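Local coordinates for protein phosphoribosylaminoimidazole carboxylase, ATPase subunit (Bacillus anthracis, PDB 4DLK) that probably uses ATP and bicarbonate to carboxylate aminoimidazole ribonucleotide to its N5-carboxyamino form in purine biosynthesis, at residues 73-78 and 269-274; 193-198 and 252-257. All coordinates share one frame; numbering follows the deposited sequence.

How the contacts relate
Both contacts are buried near the middle of the chain, with centres about 12 Å apart, and contact 2 is nested inside the loop that contact 1 closes. Three of the four segments reach one antiparallel sheet: strand 250-258 of contact 2 lies beside strand 264-270, whose last two residues open 269-274 of contact 1, and A270 O and A253 N probably hydrogen bond. Segment 73-78 comes from a separate parallel sheet. Both contacts reach ATP chain G. Contact 1 joins two domains through side-chain charge, a water and nucleotide phosphates. Contact 2, inside the ATP-grasp domain, rests on regular backbone pairing and aliphatic packing, and its polar chemistry lies further along strand 250-258, at calcium.

Contact 1. Residues 73-78 and 269-274; sequences VTYEFE and LAPRPH. With ATP (adenosine-5'-triphosphate), chain G; ATP (adenosine-5'-triphosphate), chain H.
R272 places CG between its own backbone N and carbonyl carbon (chi1 53°) and then runs extended to NE, while E78, with CG opposite its carbonyl carbon, crosses it at about a right angle. In their salt bridge R272 NE donates to E78 OE2 at 2.7 Å, with an N-H...O angle of 172°. OE2 lies in the guanidinium plane, the two planes stand 89° apart, and NE meets OE2 from above the carboxylate plane; the pairing is single, not two-pronged. E78 OE1 instead sits 3.2 Å from CD of P271. R272 NH1 donates to P273 O at 3.0 Å and to O1B of ATP chain G, and NH2 to O2B of that ATP at 2.8 Å. Four bonds thus fix the rotation of the group, whose two faces carry the ribose C4' and CB of A270. H274 adds a bond from NE2 to O3G of ATP chain G, also 2.8 Å. Y75, crossing P271 at about a right angle, brings OH to 2.8 Å from P271 O, a weak hydrogen bond whose proton is not settled. A water donates to both Y75 O and P271 O, while the E76 carboxylate turns away to the backbone N of G17 and G20. P271 centres an inverse gamma turn. R272 and H274 thus bind phosphate, with E78 as second-shell brace, at the nucleotide site joining the Rossmann-like preATP-grasp and ATP-grasp domains.

Contact 2. Residues 193-198 and 252-257; sequences VIVIRS and LAVEMF. With CA (calcium ion), chain D; ATP (adenosine-5'-triphosphate), chain F; ATP (adenosine-5'-triphosphate), chain G.
An antiparallel sheet to which the ATP-grasp domain contributes these strands supplies this contact, a ladder between strands 189-197 and 250-258; strand 250-258 carries a calcium ligand, E255, one residue past the V254 pair. The short strand axes approach to 4.7 Å and run at 151°, so the pair is antiparallel with a clear twist. V193 faces V254, and V195 faces L252, as hydrogen-bonded pairs; I194 and A253 form the non-hydrogen-bonded pair between them. Four backbone bonds hold the register: V193 and V254 exchange N-H and O in both directions, as do V195 and L252, and V195 N to L252 O (2.8 Å) is nearly straight at 175°. CA of I194 adds a C-H...O contact to L252 O.

V193, V195, L252 and V254 share one face, which packs against helix 229-245. There V195 turns CG1 between its backbone N and carbonyl carbon (chi1 55°), which sets that methyl 3.8 Å from L252 CB; the two side chains lie side by side and point the same way. M256, bent at its last torsion, brings CE to 3.5 Å from CG2 of V193, which it crosses obliquely. On the other face I194 CD1 touches A253 CB, with H274 nearby.

E255 points away from strand 189-197 and grips calcium, a role consistent with the metal-binding carboxylates of ATP-grasp enzymes. E268, on the neighbouring strand 264-270, binds the same ion, and F257 lies beside the adenine of ATP chain F. The ion joins two nucleotides, taking O1G of ATP chain F and O3G of ATP chain G, each at 2.4 Å, plus two waters and a third, longer contact. The E255 carboxylate is bidentate, with OE1 at 2.5 Å and OE2 at 2.6 Å from calcium.

Contact 1. Residues 73-78 and 269-274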
loop_
_atom_site.group_PDB
_atom_site.type_symbol
_atom_site.label_atom_id
_atom_site.label_comp_id
_atom_site.label_asym_id
_atom_site.label_seq_id
_atom_site.Cartn_x
_atom_site.Cartn_y
_atom_site.Cartn_z
ATOM N N VAL A 73 17.462 -1.383 12.875
ATOM C CA VAL A 73 16.964 -0.122 13.385
ATOM C C VAL A 73 17.066 0.965 12.317
ATOM O O VAL A 73 18.065 1.060 11.600
ATOM C CB VAL A 73 17.713 0.333 14.661
ATOM C CG1 VAL A 73 17.176 1.681 15.135
ATOM C CG2 VAL A 73 17.547 -0.695 15.772
ATOM N N THR A 74 16.014 1.766 12.214
ATOM C CA THR A 74 16.012 2.940 11.356
ATOM C C THR A 74 15.358 4.099 12.126
ATOM O O THR A 74 14.954 3.928 13.280
ATOM C CB THR A 74 15.327 2.638 9.996
ATOM O OG1 THR A 74 15.488 3.755 9.117
ATOM C CG2 THR A 74 13.840 2.322 10.166
ATOM N N TYR A 75 15.246 5.265 11.499
ATOM C CA TYR A 75 14.729 6.458 12.175
ATOM C C TYR A 75 13.861 7.311 11.237
ATOM O O TYR A 75 14.030 7.278 10.022
ATOM C CB TYR A 75 15.905 7.298 12.705
ATOM C CG TYR A 75 16.833 7.757 11.599
ATOM C CD1 TYR A 75 17.962 7.019 11.253
ATOM C CD2 TYR A 75 16.543 8.905 10.860
ATOM C CE1 TYR A 75 18.796 7.425 10.217
ATOM C CE2 TYR A 75 17.361 9.312 9.824
ATOM C CZ TYR A 75 18.481 8.575 9.504
ATOM O OH TYR A 75 19.281 9.007 8.470
ATOM N N GLU A 76 12.925 8.061 11.809
ATOM C CA GLU A 76 12.312 9.198 11.115
ATOM C C GLU A 76 12.732 10.482 11.832
ATOM O O GLU A 76 12.724 11.558 11.244
ATOM C CB GLU A 76 10.776 9.098 11.076
ATOM C CG GLU A 76 10.121 9.182 12.447
ATOM C CD GLU A 76 8.808 9.944 12.495
ATOM O OE1 GLU A 76 8.016 9.911 11.519
ATOM O OE2 GLU A 76 8.547 10.558 13.552
ATOM N N PHE A 77 13.064 10.348 13.116
ATOM C CA PHE A 77 13.565 11.446 13.930
ATOM C C PHE A 77 15.076 11.516 13.742
ATOM O O PHE A 77 15.783 10.551 14.029
ATOM C CB PHE A 77 13.214 11.213 15.402
ATOM C CG PHE A 77 13.870 12.184 16.353
ATOM C CD1 PHE A 77 15.023 11.825 17.049
ATOM C CD2 PHE A 77 13.338 13.452 16.555
ATOM C CE1 PHE A 77 15.629 12.714 17.927
ATOM C CE2 PHE A 77 13.940 14.347 17.433
ATOM C CZ PHE A 77 15.081 13.976 18.125
ATOM N N GLU A 78 15.556 12.662 13.269
ATOM C CA GLU A 78 16.948 12.808 12.840
ATOM C C GLU A 78 17.888 13.324 13.926
ATOM O O GLU A 78 19.101 13.124 13.838
ATOM C CB GLU A 78 17.030 13.743 11.631
ATOM C CG GLU A 78 16.364 13.205 10.378
ATOM C CD GLU A 78 15.829 14.315 9.501
ATOM O OE1 GLU A 78 16.504 14.678 8.523
ATOM O OE2 GLU A 78 14.737 14.844 9.799
ATOM N N LEU A 269 19.252 18.542 2.173
ATOM C CA LEU A 269 19.115 17.092 2.118
ATOM C C LEU A 269 18.353 16.575 3.324
ATOM O O LEU A 269 18.495 17.101 4.421
ATOM C CB LEU A 269 20.498 16.438 2.100
ATOM C CG LEU A 269 21.466 16.886 1.003
ATOM C CD1 LEU A 269 22.832 16.253 1.214
ATOM C CD2 LEU A 269 20.904 16.539 -0.369
ATOM N N ALA A 270 17.565 15.526 3.124
ATOM C CA ALA A 270 16.963 14.818 4.249
ATOM C C ALA A 270 17.237 13.315 4.131
ATOM O O ALA A 270 16.821 12.686 3.153
ATOM C CB ALA A 270 15.466 15.116 4.330
ATOM N N PRO A 271 17.953 12.733 5.118
ATOM C CA PRO A 271 18.295 11.307 5.105
ATOM C C PRO A 271 17.157 10.417 5.636
ATOM O O PRO A 271 17.334 9.684 6.614
ATOM C CB PRO A 271 19.524 11.244 6.024
ATOM C CG PRO A 271 19.267 12.324 7.022
ATOM C CD PRO A 271 18.513 13.414 6.305
ATOM N N ARG A 272 16.005 10.490 4.970
ATOM C CA ARG A 272 14.771 9.820 5.387
ATOM C C ARG A 272 13.719 10.010 4.289
ATOM O O ARG A 272 13.870 10.885 3.434
ATOM C CB ARG A 272 14.230 10.432 6.696
ATOM C CG ARG A 272 14.061 11.950 6.642
ATOM C CD ARG A 272 13.121 12.458 7.729
ATOM N NE ARG A 272 13.121 13.918 7.829
ATOM C CZ ARG A 272 12.379 14.730 7.078
ATOM N NH1 ARG A 272 11.574 14.234 6.138
ATOM N NH2 ARG A 272 12.446 16.044 7.261
ATOM N N PRO A 273 12.636 9.215 4.324
ATOM C CA PRO A 273 11.500 9.571 3.484
ATOM C C PRO A 273 11.059 10.994 3.810
ATOM O O PRO A 273 11.261 11.468 4.935
ATOM C CB PRO A 273 10.434 8.554 3.892
ATOM C CG PRO A 273 11.227 7.357 4.301
ATOM C CD PRO A 273 12.433 7.924 5.007
ATOM N N HIS A 274 10.478 11.658 2.820
ATOM C CA HIS A 274 10.218 13.092 2.854
ATOM C C HIS A 274 8.824 13.368 2.354
ATOM O O HIS A 274 8.297 12.614 1.539
ATOM C CB HIS A 274 11.251 13.778 1.962
ATOM C CG HIS A 274 11.244 15.279 2.047
ATOM N ND1 HIS A 274 10.608 16.050 1.148
ATOM C CD2 HIS A 274 11.835 16.149 2.963
ATOM C CE1 HIS A 274 10.761 17.346 1.478
ATOM N NE2 HIS A 274 11.520 17.405 2.586
HETATM P PG ATP G . 9.651 19.945 4.065
HETATM O O1G ATP G . 9.439 20.450 5.477
HETATM O O2G ATP G . 8.670 20.480 3.049
HETATM O O3G ATP G . 11.087 19.973 3.585
HETATM P PB ATP G . 9.542 17.428 5.387
HETATM O O1B ATP G . 9.434 15.965 5.001
HETATM O O2B ATP G . 10.808 17.931 6.056
HETATM O O3B ATP G . 9.256 18.365 4.110
HETATM P PA ATP G . 7.527 16.741 7.288
HETATM O O1A ATP G . 6.861 15.663 6.469
HETATM O O2A ATP G . 6.726 17.582 8.253
HETATM O O3A ATP G . 8.299 17.799 6.335
HETATM O "O5'" ATP G . 8.742 16.073 8.085
HETATM C "C5'" ATP G . 8.502 15.169 9.154
HETATM C "C4'" ATP G . 9.848 15.060 9.841
HETATM O "O4'" ATP G . 10.202 16.319 10.418
HETATM C "C3'" ATP G . 9.846 14.030 10.953
HETATM O "O3'" ATP G . 11.016 13.231 10.744
HETATM C "C2'" ATP G . 9.958 14.846 12.227
HETATM O "O2'" ATP G . 10.702 14.142 13.228
HETATM C "C1'" ATP G . 10.694 16.093 11.740
HETATM N N9 ATP G . 10.514 17.292 12.602
HETATM C C8 ATP G . 9.402 17.648 13.287
HETATM N N7 ATP G . 9.601 18.805 13.972
HETATM C C5 ATP G . 10.861 19.212 13.728
HETATM C C6 ATP G . 11.720 20.353 14.136
HETATM N N6 ATP G . 11.239 21.310 14.966
HETATM N N1 ATP G . 12.988 20.407 13.653
HETATM C C2 ATP G . 13.475 19.458 12.827
HETATM N N3 ATP G . 12.751 18.394 12.417
HETATM C C4 ATP G . 11.462 18.215 12.822
HETATM P PG ATP H . 3.174 19.270 16.507
HETATM O O1G ATP H . 4.582 19.778 16.338
HETATM O O2G ATP H . 2.690 19.374 17.936
HETATM O O3G ATP H . 2.182 19.789 15.490
HETATM P PB ATP H . 3.508 17.000 14.782
HETATM O O1B ATP H . 2.363 16.072 14.468
HETATM O O2B ATP H . 3.836 18.093 13.801
HETATM O O3B ATP H . 3.267 17.673 16.244
HETATM P PA ATP H . 6.350 16.557 14.935
HETATM O O1A ATP H . 6.419 18.045 14.692
HETATM O O2A ATP H . 7.116 15.651 14.000
HETATM O O3A ATP H . 4.809 16.061 15.006
HETATM O "O5'" ATP H . 6.879 16.247 16.426
HETATM C "C5'" ATP H . 6.273 16.851 17.571
HETATM C "C4'" ATP H . 7.289 17.719 18.305
HETATM O "O4'" ATP H . 8.506 16.996 18.527
HETATM C "C3'" ATP H . 7.679 18.963 17.520
HETATM O "O3'" ATP H . 6.842 20.077 17.849
HETATM C "C2'" ATP H . 9.131 19.199 17.890
HETATM O "O2'" ATP H . 9.234 20.067 19.024
HETATM C "C1'" ATP H . 9.652 17.827 18.287
HETATM N N9 ATP H . 10.509 17.262 17.207
HETATM C C8 ATP H . 10.164 16.285 16.341
HETATM N N7 ATP H . 11.180 16.000 15.483
HETATM C C5 ATP H . 12.213 16.807 15.800
HETATM C C6 ATP H . 13.596 17.035 15.298
HETATM N N6 ATP H . 14.096 16.321 14.256
HETATM N N1 ATP H . 14.345 17.980 15.917
HETATM C C2 ATP H . 13.870 18.702 16.953
HETATM N N3 ATP H . 12.629 18.548 17.456
HETATM C C4 ATP H . 11.766 17.636 16.936
HETATM O O HOH W 1 15.571 7.355 7.654
#

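Contact 2. Residues 193-198 and 252-257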
loop_
_atom_site.group_PDB
_atom_site.type_symbol
_atom_site.label_atom_id
_atom_site.label_comp_id
_atom_site.label_asym_id
_atom_site.label_seq_id
_atom_site.Cartn_x
_atom_site.Cartn_y
_atom_site.Cartn_z
ATOM N N VAL A 193 14.158 15.318 -5.489
ATOM C CA VAL A 193 14.308 13.957 -5.945
ATOM C C VAL A 193 14.574 13.060 -4.748
ATOM O O VAL A 193 15.434 13.355 -3.902
ATOM C CB VAL A 193 15.453 13.826 -6.976
ATOM C CG1 VAL A 193 15.657 12.372 -7.370
ATOM C CG2 VAL A 193 15.146 14.651 -8.215
ATOM N N ILE A 194 13.819 11.973 -4.678
ATOM C CA ILE A 194 14.053 10.950 -3.677
ATOM C C ILE A 194 14.977 9.918 -4.308
ATOM O O ILE A 194 14.675 9.383 -5.379
ATOM C CB ILE A 194 12.746 10.249 -3.243
ATOM C CG1 ILE A 194 11.629 11.258 -2.892
ATOM C CG2 ILE A 194 13.019 9.239 -2.132
ATOM C CD1 ILE A 194 11.861 12.134 -1.680
ATOM N N VAL A 195 16.102 9.644 -3.649
ATOM C CA VAL A 195 17.020 8.615 -4.118
ATOM C C VAL A 195 17.201 7.513 -3.077
ATOM O O VAL A 195 17.262 7.774 -1.873
ATOM C CB VAL A 195 18.372 9.200 -4.605
ATOM C CG1 VAL A 195 19.026 10.050 -3.526
ATOM C CG2 VAL A 195 19.308 8.091 -5.075
ATOM N N ILE A 196 17.262 6.276 -3.564
ATOM C CA ILE A 196 17.352 5.091 -2.721
ATOM C C ILE A 196 18.652 4.338 -2.992
ATOM O O ILE A 196 19.001 4.095 -4.153
ATOM C CB ILE A 196 16.177 4.124 -3.014
ATOM C CG1 ILE A 196 14.816 4.865 -3.030
ATOM C CG2 ILE A 196 16.204 2.931 -2.060
ATOM C CD1 ILE A 196 14.418 5.514 -1.712
ATOM N N ARG A 197 19.348 3.947 -1.927
ATOM C CA ARG A 197 20.503 3.054 -2.060
ATOM C C ARG A 197 20.474 1.958 -0.989
ATOM O O ARG A 197 20.379 2.239 0.214
ATOM C CB ARG A 197 21.826 3.842 -2.046
ATOM C CG ARG A 197 23.052 3.027 -2.449
ATOM C CD ARG A 197 24.289 3.906 -2.656
ATOM N NE ARG A 197 25.499 3.108 -2.857
ATOM C CZ ARG A 197 26.286 2.664 -1.880
ATOM N NH1 ARG A 197 26.016 2.958 -0.614
ATOM N NH2 ARG A 197 27.368 1.946 -2.172
ATOM N N SER A 198 20.527 0.706 -1.433
ATOM C CA SER A 198 20.497 -0.422 -0.505
ATOM C C SER A 198 21.851 -0.644 0.176
ATOM O O SER A 198 22.871 -0.089 -0.247
ATOM C CB SER A 198 20.046 -1.700 -1.206
ATOM O OG SER A 198 21.103 -2.267 -1.968
ATOM N N LEU A 252 17.251 9.185 0.648
ATOM C CA LEU A 252 17.739 10.558 0.675
ATOM C C LEU A 252 16.848 11.450 -0.170
ATOM O O LEU A 252 16.666 11.209 -1.365
ATOM C CB LEU A 252 19.189 10.639 0.188
ATOM C CG LEU A 252 19.862 12.015 0.252
ATOM C CD1 LEU A 252 20.110 12.428 1.699
ATOM C CD2 LEU A 252 21.170 11.989 -0.528
ATOM N N ALA A 253 16.278 12.465 0.468
ATOM C CA ALA A 253 15.479 13.471 -0.220
ATOM C C ALA A 253 16.394 14.633 -0.572
ATOM O O ALA A 253 17.025 15.227 0.319
ATOM C CB ALA A 253 14.347 13.942 0.683
ATOM N N VAL A 254 16.498 14.940 -1.865
ATOM C CA VAL A 254 17.356 16.030 -2.319
ATOM C C VAL A 254 16.487 17.181 -2.822
ATOM O O VAL A 254 15.836 17.064 -3.874
ATOM C CB VAL A 254 18.319 15.584 -3.442
ATOM C CG1 VAL A 254 19.259 16.723 -3.805
ATOM C CG2 VAL A 254 19.097 14.328 -3.030
ATOM N N GLU A 255 16.473 18.283 -2.073
ATOM C CA GLU A 255 15.675 19.451 -2.458
ATOM C C GLU A 255 16.548 20.453 -3.207
ATOM O O GLU A 255 17.691 20.713 -2.819
ATOM C CB GLU A 255 15.003 20.086 -1.233
ATOM C CG GLU A 255 14.000 19.162 -0.541
ATOM C CD GLU A 255 13.379 19.800 0.689
ATOM O OE1 GLU A 255 13.848 19.524 1.813
ATOM O OE2 GLU A 255 12.429 20.603 0.547
ATOM N N MET A 256 16.010 20.986 -4.298
ATOM C CA MET A 256 16.800 21.762 -5.250
ATOM C C MET A 256 16.076 23.021 -5.715
ATOM O O MET A 256 14.853 23.125 -5.587
ATOM C CB MET A 256 17.143 20.902 -6.465
ATOM C CG MET A 256 18.025 19.699 -6.158
ATOM S SD MET A 256 18.070 18.515 -7.516
ATOM C CE MET A 256 16.404 17.871 -7.408
ATOM N N PHE A 257 16.853 23.976 -6.223
ATOM C CA PHE A 257 16.338 25.138 -6.924
ATOM C C PHE A 257 16.638 24.958 -8.410
ATOM O O PHE A 257 17.759 24.585 -8.785
ATOM C CB PHE A 257 17.013 26.434 -6.449
ATOM C CG PHE A 257 16.855 26.724 -4.981
ATOM C CD1 PHE A 257 17.937 27.188 -4.241
ATOM C CD2 PHE A 257 15.629 26.555 -4.338
ATOM C CE1 PHE A 257 17.801 27.475 -2.886
ATOM C CE2 PHE A 257 15.492 26.832 -2.987
ATOM C CZ PHE A 257 16.576 27.297 -2.261
HETATM CA CA CA D . 12.797 21.490 3.002
HETATM P PG ATP F . 11.415 23.538 5.665
HETATM O O1G ATP F . 12.521 22.715 5.042
HETATM O O2G ATP F . 10.267 23.796 4.706
HETATM O O3G ATP F . 10.991 23.058 7.031
HETATM P PB ATP F . 13.567 25.458 5.971
HETATM O O1B ATP F . 13.598 26.867 6.479
HETATM O O2B ATP F . 14.434 24.394 6.586
HETATM O O3B ATP F . 12.009 25.007 5.995
HETATM P PA ATP F . 14.894 26.213 3.524
HETATM O O1A ATP F . 14.939 25.526 2.188
HETATM O O2A ATP F . 16.160 26.362 4.328
HETATM O O3A ATP F . 13.774 25.443 4.376
HETATM O "O5'" ATP F . 14.284 27.684 3.272
HETATM C "C5'" ATP F . 12.880 27.869 3.087
HETATM C "C4'" ATP F . 12.582 28.636 1.806
HETATM O "O4'" ATP F . 13.389 29.818 1.729
HETATM C "C3'" ATP F . 12.906 27.836 0.552
HETATM O "O3'" ATP F . 11.805 27.033 0.118
HETATM C "C2'" ATP F . 13.256 28.900 -0.468
HETATM O "O2'" ATP F . 12.082 29.341 -1.159
HETATM C "C1'" ATP F . 13.768 30.056 0.366
HETATM N N9 ATP F . 15.241 30.082 0.238
HETATM C C8 ATP F . 16.119 29.503 1.084
HETATM N N7 ATP F . 17.394 29.707 0.678
HETATM C C5 ATP F . 17.347 30.429 -0.452
HETATM C C6 ATP F . 18.337 30.992 -1.398
HETATM N N6 ATP F . 19.667 30.813 -1.198
HETATM N N1 ATP F . 17.867 31.684 -2.468
HETATM C C2 ATP F . 16.544 31.869 -2.680
HETATM N N3 ATP F . 15.592 31.389 -1.856
HETATM C C4 ATP F . 15.923 30.672 -0.746
HETATM P PG ATP G . 9.651 19.945 4.065
HETATM O O1G ATP G . 9.439 20.450 5.477
HETATM O O2G ATP G . 8.670 20.480 3.049
HETATM O O3G ATP G . 11.087 19.973 3.585
HETATM P PB ATP G . 9.542 17.428 5.387
HETATM O O1B ATP G . 9.434 15.965 5.001
HETATM O O2B ATP G . 10.808 17.931 6.056
HETATM O O3B ATP G . 9.256 18.365 4.110
HETATM P PA ATP G . 7.527 16.741 7.288
HETATM O O1A ATP G . 6.861 15.663 6.469
HETATM O O2A ATP G . 6.726 17.582 8.253
HETATM O O3A ATP G . 8.299 17.799 6.335
HETATM O "O5'" ATP G . 8.742 16.073 8.085
HETATM C "C5'" ATP G . 8.502 15.169 9.154
HETATM C "C4'" ATP G . 9.848 15.060 9.841
HETATM O "O4'" ATP G . 10.202 16.319 10.418
HETATM C "C3'" ATP G . 9.846 14.030 10.953
HETATM O "O3'" ATP G . 11.016 13.231 10.744
HETATM C "C2'" ATP G . 9.958 14.846 12.227
HETATM O "O2'" ATP G . 10.702 14.142 13.228
HETATM C "C1'" ATP G . 10.694 16.093 11.740
HETATM N N9 ATP G . 10.514 17.292 12.602
HETATM C C8 ATP G . 9.402 17.648 13.287
HETATM N N7 ATP G . 9.601 18.805 13.972
HETATM C C5 ATP G . 10.861 19.212 13.728
HETATM C C6 ATP G . 11.720 20.353 14.136
HETATM N N6 ATP G . 11.239 21.310 14.966
HETATM N N1 ATP G . 12.988 20.407 13.653
HETATM C C2 ATP G . 13.475 19.458 12.827
HETATM N N3 ATP G . 12.751 18.394 12.417
HETATM C C4 ATP G . 11.462 18.215 12.822
HETATM O O HOH W 2 13.654 23.282 1.461
HETATM O O HOH W 3 10.998 23.032 2.129
HETATM O O HOH W 4 13.568 19.553 4.953
#